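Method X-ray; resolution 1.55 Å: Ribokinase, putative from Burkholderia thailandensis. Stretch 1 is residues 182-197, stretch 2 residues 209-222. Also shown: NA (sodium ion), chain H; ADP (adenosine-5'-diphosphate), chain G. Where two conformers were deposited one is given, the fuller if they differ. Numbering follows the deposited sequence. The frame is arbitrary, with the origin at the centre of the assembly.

Stretch 1 (182-197) SIELATYIAVNDYEAK
Stretch 2, residues 209-222: EIASRVQALIITRG

How does the start of stretch 2 meet stretch 1? The helix carrying I210 (chi1 m, chi2 t) sets I210 CG2 4.2 Å from I183 CG2 and 4.1 Å from I189 CG2, an apolar contact with both residues. R213 N donates to I210 O at 2.9 Å, and a type I turn spans A211 to V214. R213 (phi/psi -102/3) turns its carbonyl toward a sodium ion: R213 O lies 2.2 Å from NA, which also binds I183 O and E184 O at 2.4 Å and A186 O at 2.3 Å. The cation lets these carbonyls converge, pinning the turn to the end of helix 182-185.

What starts the strand pairing? V214 (-137/164, chi1 m) packs CG1 4.3 Å from I183 CG2, and Q215 N donates to T187 O at 2.8 Å. Strands 188-192 and 216-220 then run parallel, 18° apart, pairing I189 with L217, A190 with I218, V191 with I219 and N192 with T220. I189 N donates to A216 O (3.1 Å), I218 N to I189 O (2.8 Å), V191 N to I218 O (2.9 Å) and T220 N to V191 O (2.9 Å).

Which side chains line the two faces? L217 (t, p) brings CD1 within 3.3 Å of I189 CG2. On the other face I218 CB lies 4.3 Å from A190 CB. Back on the face of L217, I219 (m, t) places CG1 4.1 Å from V191 CG2 and CD1 4.2 Å from A196 CB, joining sheet to helix 193-197.

How does the pairing end? D193 N makes a weak bond to T220 O (2.9 Å). T220 (chi1 p) donates OG1 to ADP O2A at 2.6 Å, G222 N reaches that oxygen at 2.9 Å, and N192 ND2 donates to ADP O1B at 2.8 Å, so the C-terminal ends of both strands, with G222 just beyond, hold the diphosphate.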

ATOM      1  N   SER B 182     -28.438  -7.684   3.899  1.00 21.01           N
ATOM      2  CA  SER B 182     -28.267  -6.532   2.996  1.00 20.54           C
ATOM      3  C   SER B 182     -28.622  -6.867   1.558  1.00 19.34           C
ATOM      4  O   SER B 182     -29.251  -6.051   0.867  1.00 20.01           O
ATOM      5  CB  SER B 182     -26.831  -5.999   3.122  1.00 20.37           C
ATOM      6  OG  SER B 182     -26.616  -5.521   4.429  1.00 24.23           O
ATOM      7  N   ILE B 183     -28.219  -8.056   1.114  1.00 19.11           N
ATOM      8  CA  ILE B 183     -28.513  -8.550  -0.220  1.00 18.93           C
ATOM      9  C   ILE B 183     -30.009  -8.829  -0.390  1.00 20.02           C
ATOM     10  O   ILE B 183     -30.577  -8.493  -1.453  1.00 18.90           O
ATOM     11  CB  ILE B 183     -27.691  -9.810  -0.519  1.00 20.08           C
ATOM     12  CG1 ILE B 183     -26.199  -9.440  -0.623  1.00 19.88           C
ATOM     13  CG2 ILE B 183     -28.170 -10.501  -1.789  1.00 20.54           C
ATOM     14  CD1 ILE B 183     -25.249 -10.648  -0.495  1.00 20.76           C
ATOM     15  N   GLU B 184     -30.646  -9.418   0.637  1.00 20.33           N
ATOM     16  CA  GLU B 184     -32.115  -9.557   0.609  1.00 21.66           C
ATOM     17  C   GLU B 184     -32.826  -8.204   0.351  1.00 20.10           C
ATOM     18  O   GLU B 184     -33.666  -8.081  -0.540  1.00 21.47           O
ATOM     19  CB  GLU B 184     -32.645 -10.242   1.895  1.00 22.30           C
ATOM     20  CG  GLU B 184     -32.394 -11.777   1.936  1.00 29.48           C
ATOM     21  CD  GLU B 184     -32.342 -12.334   3.355  1.00 36.80           C
ATOM     22  OE1 GLU B 184     -32.025 -13.552   3.528  1.00 40.38           O
ATOM     23  OE2 GLU B 184     -32.613 -11.549   4.310  1.00 40.80           O
ATOM     24  N   LEU B 185     -32.418  -7.158   1.052  1.00 20.44           N
ATOM     25  CA  LEU B 185     -32.995  -5.833   0.908  1.00 19.64           C
ATOM     26  C   LEU B 185     -32.657  -5.137  -0.421  1.00 19.84           C
ATOM     27  O   LEU B 185     -33.448  -4.350  -0.932  1.00 19.92           O
ATOM     28  CB  LEU B 185     -32.526  -4.929   2.052  1.00 19.83           C
ATOM     29  CG  LEU B 185     -32.910  -5.343   3.489  1.00 20.64           C
ATOM     30  CD1 LEU B 185     -32.243  -4.394   4.461  1.00 22.99           C
ATOM     31  CD2 LEU B 185     -34.448  -5.403   3.714  1.00 22.40           C
ATOM     32  N   ALA B 186     -31.462  -5.402  -0.949  1.00 18.42           N
ATOM     33  CA  ALA B 186     -30.975  -4.651  -2.117  1.00 17.91           C
ATOM     34  C   ALA B 186     -31.778  -4.937  -3.386  1.00 17.60           C
ATOM     35  O   ALA B 186     -32.207  -6.069  -3.607  1.00 18.10           O
ATOM     36  CB  ALA B 186     -29.493  -4.990  -2.377  1.00 16.69           C
ATOM     37  N   THR B 187     -31.905  -3.946  -4.260  1.00 16.53           N
ATOM     38  CA  THR B 187     -32.509  -4.169  -5.588  1.00 17.11           C
ATOM     39  C   THR B 187     -31.473  -4.743  -6.558  1.00 17.48           C
ATOM     40  O   THR B 187     -31.775  -5.585  -7.387  1.00 17.47           O
ATOM     41  CB  THR B 187     -33.026  -2.861  -6.191  1.00 17.54           C
ATOM     42  OG1 THR B 187     -33.660  -2.056  -5.178  1.00 21.52           O
ATOM     43  CG2 THR B 187     -33.939  -3.163  -7.391  1.00 17.52           C
ATOM     44  N   TYR B 188     -30.238  -4.233  -6.482  1.00 16.04           N
ATOM     45  CA  TYR B 188     -29.177  -4.734  -7.340  1.00 15.16           C
ATOM     46  C   TYR B 188     -27.908  -4.881  -6.498  1.00 13.75           C
ATOM     47  O   TYR B 188     -27.795  -4.215  -5.464  1.00 15.16           O
ATOM     48  CB  TYR B 188     -28.882  -3.766  -8.526  1.00 15.81           C
ATOM     49  CG  TYR B 188     -30.082  -3.019  -9.083  1.00 15.08           C
ATOM     50  CD1 TYR B 188     -30.459  -1.785  -8.581  1.00 15.03           C
ATOM     51  CD2 TYR B 188     -30.854  -3.579 -10.119  1.00 17.74           C
ATOM     52  CE1 TYR B 188     -31.528  -1.095  -9.100  1.00 14.88           C
ATOM     53  CE2 TYR B 188     -31.958  -2.903 -10.623  1.00 15.00           C
ATOM     54  CZ  TYR B 188     -32.267  -1.660 -10.115  1.00 14.19           C
ATOM     55  OH  TYR B 188     -33.349  -0.945 -10.616  1.00 19.61           O
ATOM     56  N   ILE B 189     -26.988  -5.732  -6.933  1.00 14.88           N
ATOM     57  CA  ILE B 189     -25.658  -5.754  -6.297  0.50 14.47           C
ATOM     58  C   ILE B 189     -24.606  -5.552  -7.386  1.00 15.33           C
ATOM     59  O   ILE B 189     -24.688  -6.117  -8.476  1.00 15.94           O
ATOM     60  CB  ILE B 189     -25.446  -7.027  -5.388  0.50 14.65           C
ATOM     61  CG1 ILE B 189     -24.094  -7.014  -4.668  0.50 14.18           C
ATOM     62  CG2 ILE B 189     -25.664  -8.351  -6.159  0.50 15.59           C
ATOM     63  CD1 ILE B 189     -23.947  -8.145  -3.668  0.50 16.10           C
ATOM     64  N   ALA B 190     -23.627  -4.689  -7.099  1.00 15.06           N
ATOM     65  CA  ALA B 190     -22.541  -4.484  -8.054  1.00 15.08           C
ATOM     66  C   ALA B 190     -21.252  -4.755  -7.323  1.00 17.08           C
ATOM     67  O   ALA B 190     -21.042  -4.230  -6.229  1.00 18.96           O
ATOM     68  CB  ALA B 190     -22.560  -3.080  -8.582  1.00 16.60           C
ATOM     69  N   VAL B 191     -20.408  -5.606  -7.892  1.00 15.32           N
ATOM     70  CA  VAL B 191     -19.132  -5.968  -7.209  1.00 16.52           C
ATOM     71  C   VAL B 191     -18.118  -6.272  -8.259  1.00 15.71           C
ATOM     72  O   VAL B 191     -18.496  -6.581  -9.396  1.00 15.61           O
ATOM     73  CB  VAL B 191     -19.284  -7.210  -6.259  1.00 15.45           C
ATOM     74  CG1 VAL B 191     -19.895  -6.812  -4.910  1.00 18.15           C
ATOM     75  CG2 VAL B 191     -20.046  -8.353  -6.891  1.00 17.00           C
ATOM     76  N   ASN B 192     -16.813  -6.160  -7.928  1.00 14.61           N
ATOM     77  CA  ASN B 192     -15.848  -6.776  -8.833  1.00 13.70           C
ATOM     78  C   ASN B 192     -15.723  -8.266  -8.553  1.00 13.57           C
ATOM     79  O   ASN B 192     -16.342  -8.768  -7.617  1.00 14.57           O
ATOM     80  CB  ASN B 192     -14.497  -6.071  -8.896  1.00 12.28           C
ATOM     81  CG  ASN B 192     -13.639  -6.270  -7.673  1.00 13.78           C
ATOM     82  OD1 ASN B 192     -13.650  -7.294  -7.031  1.00 15.70           O
ATOM     83  ND2 ASN B 192     -12.834  -5.255  -7.385  1.00 18.28           N
ATOM     84  N   ASP B 193     -15.011  -8.995  -9.403  1.00 14.27           N
ATOM     85  CA  ASP B 193     -15.040 -10.439  -9.237  1.00 15.70           C
ATOM     86  C   ASP B 193     -14.384 -10.962  -7.954  1.00 15.34           C
ATOM     87  O   ASP B 193     -14.794 -11.974  -7.402  1.00 15.16           O
ATOM     88  CB  ASP B 193     -14.543 -11.172 -10.471  1.00 17.07           C
ATOM     89  CG  ASP B 193     -13.084 -11.092 -10.644  1.00 20.81           C
ATOM     90  OD1 ASP B 193     -12.506  -9.982 -10.643  1.00 24.97           O
ATOM     91  OD2 ASP B 193     -12.523 -12.186 -10.842  1.00 27.11           O
ATOM     92  N   TYR B 194     -13.365 -10.249  -7.499  1.00 14.08           N
ATOM     93  CA  TYR B 194     -12.693 -10.594  -6.255  1.00 14.09           C
ATOM     94  C   TYR B 194     -13.707 -10.459  -5.120  1.00 14.97           C
ATOM     95  O   TYR B 194     -13.863 -11.357  -4.268  1.00 13.99           O
ATOM     96  CB  TYR B 194     -11.462  -9.693  -6.047  1.00 12.95           C
ATOM     97  CG  TYR B 194     -10.729  -9.895  -4.729  1.00 12.98           C
ATOM     98  CD1 TYR B 194     -11.159  -9.258  -3.589  1.00 12.67           C
ATOM     99  CD2 TYR B 194      -9.627 -10.737  -4.665  1.00 12.98           C
ATOM    100  CE1 TYR B 194     -10.491  -9.437  -2.352  1.00 16.56           C
ATOM    101  CE2 TYR B 194      -8.961 -10.912  -3.461  1.00 12.86           C
ATOM    102  CZ  TYR B 194      -9.385 -10.270  -2.339  1.00 15.09           C
ATOM    103  OH  TYR B 194      -8.716 -10.492  -1.148  1.00 18.83           O
ATOM    104  N   GLU B 195     -14.399  -9.320  -5.083  1.00 14.09           N
ATOM    105  CA  GLU B 195     -15.399  -9.101  -4.059  1.00 14.98           C
ATOM    106  C   GLU B 195     -16.539 -10.112  -4.171  1.00 15.01           C
ATOM    107  O   GLU B 195     -17.087 -10.549  -3.148  1.00 15.05           O
ATOM    108  CB  GLU B 195     -15.930  -7.659  -4.200  1.00 15.58           C
ATOM    109  CG  GLU B 195     -14.859  -6.564  -4.006  1.00 18.82           C
ATOM    110  CD  GLU B 195     -15.279  -5.157  -4.583  1.00 23.90           C
ATOM    111  OE1 GLU B 195     -16.292  -4.949  -5.380  1.00 21.96           O
ATOM    112  OE2 GLU B 195     -14.569  -4.203  -4.166  1.00 25.64           O
ATOM    113  N   ALA B 196     -16.929 -10.442  -5.411  1.00 15.12           N
ATOM    114  CA  ALA B 196     -18.030 -11.393  -5.618  1.00 15.33           C
ATOM    115  C   ALA B 196     -17.657 -12.731  -4.940  1.00 16.86           C
ATOM    116  O   ALA B 196     -18.488 -13.331  -4.243  1.00 16.57           O
ATOM    117  CB  ALA B 196     -18.250 -11.626  -7.089  1.00 14.71           C
ATOM    118  N   LYS B 197     -16.405 -13.163  -5.111  1.00 16.19           N
ATOM    119  CA  LYS B 197     -15.939 -14.394  -4.444  1.00 17.34           C
ATOM    120  C   LYS B 197     -16.056 -14.297  -2.913  1.00 17.65           C
ATOM    121  O   LYS B 197     -16.547 -15.226  -2.243  1.00 17.76           O
ATOM    122  CB  LYS B 197     -14.528 -14.778  -4.895  1.00 18.25           C
ATOM    123  CG  LYS B 197     -13.969 -16.031  -4.193  1.00 19.79           C
ATOM    124  CD  LYS B 197     -14.820 -17.263  -4.590  1.00 23.29           C
ATOM    125  CE  LYS B 197     -14.278 -18.548  -3.915  1.00 28.10           C
ATOM    126  NZ  LYS B 197     -14.674 -19.686  -4.770  1.00 32.74           N
ATOM    127  N   GLU B 209     -27.659 -18.270  -6.104  1.00 27.54           N
ATOM    128  CA  GLU B 209     -28.472 -17.940  -4.950  1.00 27.15           C
ATOM    129  C   GLU B 209     -28.537 -16.431  -4.696  1.00 25.93           C
ATOM    130  O   GLU B 209     -29.565 -15.906  -4.318  1.00 26.27           O
ATOM    131  CB  GLU B 209     -28.010 -18.734  -3.728  1.00 27.72           C
ATOM    132  CG  GLU B 209     -28.391 -20.230  -3.866  1.00 31.14           C
ATOM    133  CD  GLU B 209     -27.650 -21.185  -2.928  1.00 37.24           C
ATOM    134  OE1 GLU B 209     -28.220 -22.267  -2.631  1.00 39.24           O
ATOM    135  OE2 GLU B 209     -26.506 -20.904  -2.509  1.00 34.54           O
ATOM    136  N   ILE B 210     -27.436 -15.727  -4.933  1.00 24.74           N
ATOM    137  CA  ILE B 210     -27.446 -14.280  -4.775  1.00 23.25           C
ATOM    138  C   ILE B 210     -28.344 -13.634  -5.844  1.00 22.77           C
ATOM    139  O   ILE B 210     -29.160 -12.725  -5.558  1.00 21.47           O
ATOM    140  CB  ILE B 210     -25.993 -13.732  -4.833  1.00 21.76           C
ATOM    141  CG1 ILE B 210     -25.186 -14.216  -3.624  1.00 23.70           C
ATOM    142  CG2 ILE B 210     -25.954 -12.211  -4.929  1.00 22.58           C
ATOM    143  CD1 ILE B 210     -23.701 -14.038  -3.810  1.00 23.14           C
ATOM    144  N   ALA B 211     -28.182 -14.135  -7.067  1.00 22.87           N
ATOM    145  CA  ALA B 211     -28.889 -13.635  -8.227  1.00 23.74           C
ATOM    146  C   ALA B 211     -30.401 -13.790  -8.047  1.00 24.02           C
ATOM    147  O   ALA B 211     -31.178 -12.975  -8.535  1.00 24.24           O
ATOM    148  CB  ALA B 211     -28.441 -14.392  -9.469  1.00 24.05           C
ATOM    149  N   SER B 212     -30.811 -14.827  -7.317  1.00 24.64           N
ATOM    150  CA  SER B 212     -32.243 -15.031  -7.066  1.00 25.77           C
ATOM    151  C   SER B 212     -32.825 -14.010  -6.098  1.00 25.74           C
ATOM    152  O   SER B 212     -34.040 -13.849  -6.055  1.00 26.56           O
ATOM    153  CB  SER B 212     -32.520 -16.459  -6.590  1.00 26.25           C
ATOM    154  OG  SER B 212     -32.159 -16.629  -5.231  1.00 29.06           O
ATOM    155  N   ARG B 213     -31.972 -13.305  -5.344  1.00 23.87           N
ATOM    156  CA  ARG B 213     -32.431 -12.336  -4.335  1.00 22.55           C
ATOM    157  C   ARG B 213     -32.349 -10.859  -4.736  1.00 21.55           C
ATOM    158  O   ARG B 213     -32.632  -9.975  -3.913  1.00 21.58           O
ATOM    159  CB  ARG B 213     -31.714 -12.592  -3.014  1.00 22.64           C
ATOM    160  CG  ARG B 213     -31.970 -14.021  -2.483  1.00 24.57           C
ATOM    161  CD  ARG B 213     -31.135 -14.237  -1.255  1.00 27.88           C
ATOM    162  NE  ARG B 213     -31.597 -15.373  -0.446  1.00 30.06           N
ATOM    163  CZ  ARG B 213     -31.423 -16.652  -0.762  1.00 31.95           C
ATOM    164  NH1 ARG B 213     -31.866 -17.584   0.076  1.00 32.31           N
ATOM    165  NH2 ARG B 213     -30.829 -17.009  -1.896  1.00 29.24           N
ATOM    166  N   VAL B 214     -31.939 -10.608  -5.975  1.00 21.48           N
ATOM    167  CA  VAL B 214     -31.865  -9.255  -6.519  1.00 20.97           C
ATOM    168  C   VAL B 214     -32.410  -9.219  -7.935  1.00 21.18           C
ATOM    169  O   VAL B 214     -32.551 -10.256  -8.596  1.00 22.36           O
ATOM    170  CB  VAL B 214     -30.388  -8.722  -6.544  1.00 20.80           C
ATOM    171  CG1 VAL B 214     -29.882  -8.425  -5.103  1.00 21.74           C
ATOM    172  CG2 VAL B 214     -29.444  -9.696  -7.313  1.00 19.32           C
ATOM    173  N   GLN B 215     -32.700  -8.025  -8.415  1.00 19.48           N
ATOM    174  CA  GLN B 215     -33.069  -7.840  -9.812  1.00 20.33           C
ATOM    175  C   GLN B 215     -31.895  -8.007 -10.778  1.00 20.14           C
ATOM    176  O   GLN B 215     -32.081  -8.461 -11.917  1.00 21.12           O
ATOM    177  CB  GLN B 215     -33.779  -6.508 -10.028  1.00 20.72           C
ATOM    178  CG  GLN B 215     -35.161  -6.488  -9.348  1.00 24.48           C
ATOM    179  CD  GLN B 215     -35.925  -5.203  -9.602  1.00 29.63           C
ATOM    180  OE1 GLN B 215     -35.647  -4.482 -10.569  1.00 32.66           O
ATOM    181  NE2 GLN B 215     -36.900  -4.897  -8.718  1.00 30.77           N
ATOM    182  N   ALA B 216     -30.689  -7.602 -10.349  1.00 18.77           N
ATOM    183  CA  ALA B 216     -29.523  -7.821 -11.208  1.00 17.81           C
ATOM    184  C   ALA B 216     -28.304  -7.968 -10.319  1.00 16.88           C
ATOM    185  O   ALA B 216     -28.215  -7.290  -9.289  1.00 16.64           O
ATOM    186  CB  ALA B 216     -29.294  -6.658 -12.215  1.00 17.25           C
ATOM    187  N   LEU B 217     -27.429  -8.881 -10.706  1.00 15.37           N
ATOM    188  CA  LEU B 217     -26.116  -9.101 -10.061  1.00 15.50           C
ATOM    189  C   LEU B 217     -25.093  -8.731 -11.111  1.00 14.79           C
ATOM    190  O   LEU B 217     -24.980  -9.356 -12.168  1.00 15.47           O
ATOM    191  CB  LEU B 217     -25.946 -10.565  -9.662  1.00 15.38           C
ATOM    192  CG  LEU B 217     -24.549 -11.102  -9.287  1.00 16.65           C
ATOM    193  CD1 LEU B 217     -23.906 -10.277  -8.161  1.00 18.96           C
ATOM    194  CD2 LEU B 217     -24.586 -12.585  -8.921  1.00 20.32           C
ATOM    195  N   ILE B 218     -24.342  -7.670 -10.807  1.00 13.31           N
ATOM    196  CA  ILE B 218     -23.393  -7.096 -11.750  1.00 12.87           C
ATOM    197  C   ILE B 218     -22.001  -7.355 -11.199  1.00 12.52           C
ATOM    198  O   ILE B 218     -21.730  -7.006 -10.032  1.00 12.87           O
ATOM    199  CB  ILE B 218     -23.615  -5.576 -11.892  1.00 12.37           C
ATOM    200  CG1 ILE B 218     -25.041  -5.249 -12.405  1.00 15.92           C
ATOM    201  CG2 ILE B 218     -22.582  -4.972 -12.789  1.00 14.50           C
ATOM    202  CD1 ILE B 218     -25.909  -4.620 -11.362  1.00 14.76           C
ATOM    203  N   ILE B 219     -21.176  -8.005 -12.017  1.00 12.72           N
ATOM    204  CA  ILE B 219     -19.796  -8.375 -11.622  1.00 12.24           C
ATOM    205  C   ILE B 219     -18.828  -7.833 -12.656  1.00 12.19           C
ATOM    206  O   ILE B 219     -18.904  -8.195 -13.848  1.00 12.16           O
ATOM    207  CB  ILE B 219     -19.626  -9.904 -11.407  1.00 11.05           C
ATOM    208  CG1 ILE B 219     -20.633 -10.412 -10.384  1.00 13.04           C
ATOM    209  CG2 ILE B 219     -18.110 -10.165 -11.073  1.00 11.78           C
ATOM    210  CD1 ILE B 219     -20.779 -11.963 -10.370  1.00 14.65           C
ATOM    211  N   THR B 220     -17.939  -6.945 -12.203  1.00 12.59           N
ATOM    212  CA  THR B 220     -16.975  -6.345 -13.127  1.00 12.11           C
ATOM    213  C   THR B 220     -15.705  -7.186 -13.080  1.00 12.94           C
ATOM    214  O   THR B 220     -15.352  -7.749 -12.013  1.00 13.88           O
ATOM    215  CB  THR B 220     -16.695  -4.877 -12.780  1.00 12.79           C
ATOM    216  OG1 THR B 220     -16.006  -4.796 -11.524  1.00 13.01           O
ATOM    217  CG2 THR B 220     -18.024  -4.122 -12.657  1.00 13.14           C
ATOM    218  N   ARG B 221     -15.049  -7.252 -14.240  1.00 12.72           N
ATOM    219  CA  ARG B 221     -13.896  -8.113 -14.471  0.50 13.18           C
ATOM    220  C   ARG B 221     -12.739  -7.329 -15.089  1.00 13.21           C
ATOM    221  O   ARG B 221     -12.021  -7.803 -15.982  1.00 12.60           O
ATOM    222  CB  ARG B 221     -14.342  -9.319 -15.336  0.50 13.49           C
ATOM    223  CG  ARG B 221     -15.615  -9.985 -14.829  0.50 14.48           C
ATOM    224  CD  ARG B 221     -16.024 -11.219 -15.618  0.50 15.52           C
ATOM    225  NE  ARG B 221     -17.364 -11.702 -15.254  0.50 19.68           N
ATOM    226  CZ  ARG B 221     -17.633 -12.624 -14.317  0.50 19.25           C
ATOM    227  NH1 ARG B 221     -16.649 -13.190 -13.604  0.50 22.16           N
ATOM    228  NH2 ARG B 221     -18.897 -12.989 -14.079  0.50 19.12           N
ATOM    229  N   GLY B 222     -12.529  -6.094 -14.638  1.00 11.73           N
ATOM    230  CA  GLY B 222     -11.408  -5.309 -15.139  1.00 13.26           C
ATOM    231  C   GLY B 222     -11.385  -5.126 -16.647  1.00 14.46           C
ATOM    232  O   GLY B 222     -12.435  -4.812 -17.267  1.00 12.78           O
TER
HETATM  233 NA    NA H 403     -32.657  -8.132  -2.685  1.00 21.97          NA
HETATM  234  PB  ADP G 402     -12.926  -1.995  -9.482  1.00 12.87           P
HETATM  235  O1B ADP G 402     -12.034  -3.095  -8.925  1.00 20.07           O
HETATM  236  O2B ADP G 402     -14.205  -1.942  -8.702  1.00 15.69           O
HETATM  237  O3B ADP G 402     -12.394  -0.628  -9.728  1.00 12.80           O
HETATM  238  PA  ADP G 402     -12.782  -3.240 -12.207  1.00 11.76           P
HETATM  239  O1A ADP G 402     -11.250  -3.281 -12.123  1.00 12.78           O
HETATM  240  O2A ADP G 402     -13.546  -4.517 -12.386  1.00 12.19           O
HETATM  241  O3A ADP G 402     -13.458  -2.577 -10.942  1.00 14.35           O
HETATM  242  O5' ADP G 402     -13.004  -2.216 -13.368  1.00 10.82           O
HETATM  243  C5' ADP G 402     -14.355  -1.789 -13.584  1.00 10.81           C
HETATM  244  C4' ADP G 402     -14.681  -1.557 -15.052  1.00  9.30           C
HETATM  245  O4' ADP G 402     -13.810  -0.530 -15.573  1.00 10.44           O
HETATM  246  C3' ADP G 402     -14.450  -2.792 -15.956  1.00 11.39           C
HETATM  247  O3' ADP G 402     -15.571  -3.689 -15.912  1.00 12.01           O
HETATM  248  C2' ADP G 402     -14.150  -2.122 -17.272  1.00 11.27           C
HETATM  249  O2' ADP G 402     -15.384  -1.772 -17.936  1.00 11.50           O
HETATM  250  C1' ADP G 402     -13.427  -0.857 -16.905  1.00 11.81           C
HETATM  251  N9  ADP G 402     -11.962  -1.120 -16.890  1.00 11.55           N
HETATM  252  C8  ADP G 402     -11.156  -1.514 -15.853  1.00 12.61           C
HETATM  253  N7  ADP G 402      -9.871  -1.694 -16.300  1.00 11.64           N
HETATM  254  C5  ADP G 402      -9.884  -1.496 -17.609  1.00 11.95           C
HETATM  255  C6  ADP G 402      -8.888  -1.565 -18.676  1.00 13.91           C
HETATM  256  N6  ADP G 402      -7.612  -1.905 -18.336  1.00 15.72           N
HETATM  257  N1  ADP G 402      -9.262  -1.291 -19.912  1.00 13.64           N
HETATM  258  C2  ADP G 402     -10.535  -0.955 -20.233  1.00 15.35           C
HETATM  259  N3  ADP G 402     -11.490  -0.852 -19.299  1.00 13.61           N
HETATM  260  C4  ADP G 402     -11.239  -1.128 -18.019  1.00 11.38           C
HETATM  261  O   HOH W   1     -13.944 -13.869 -12.835  1.00 41.99           O
HETATM  262  O   HOH W   2     -34.943  -7.830  -3.568  1.00 27.34           O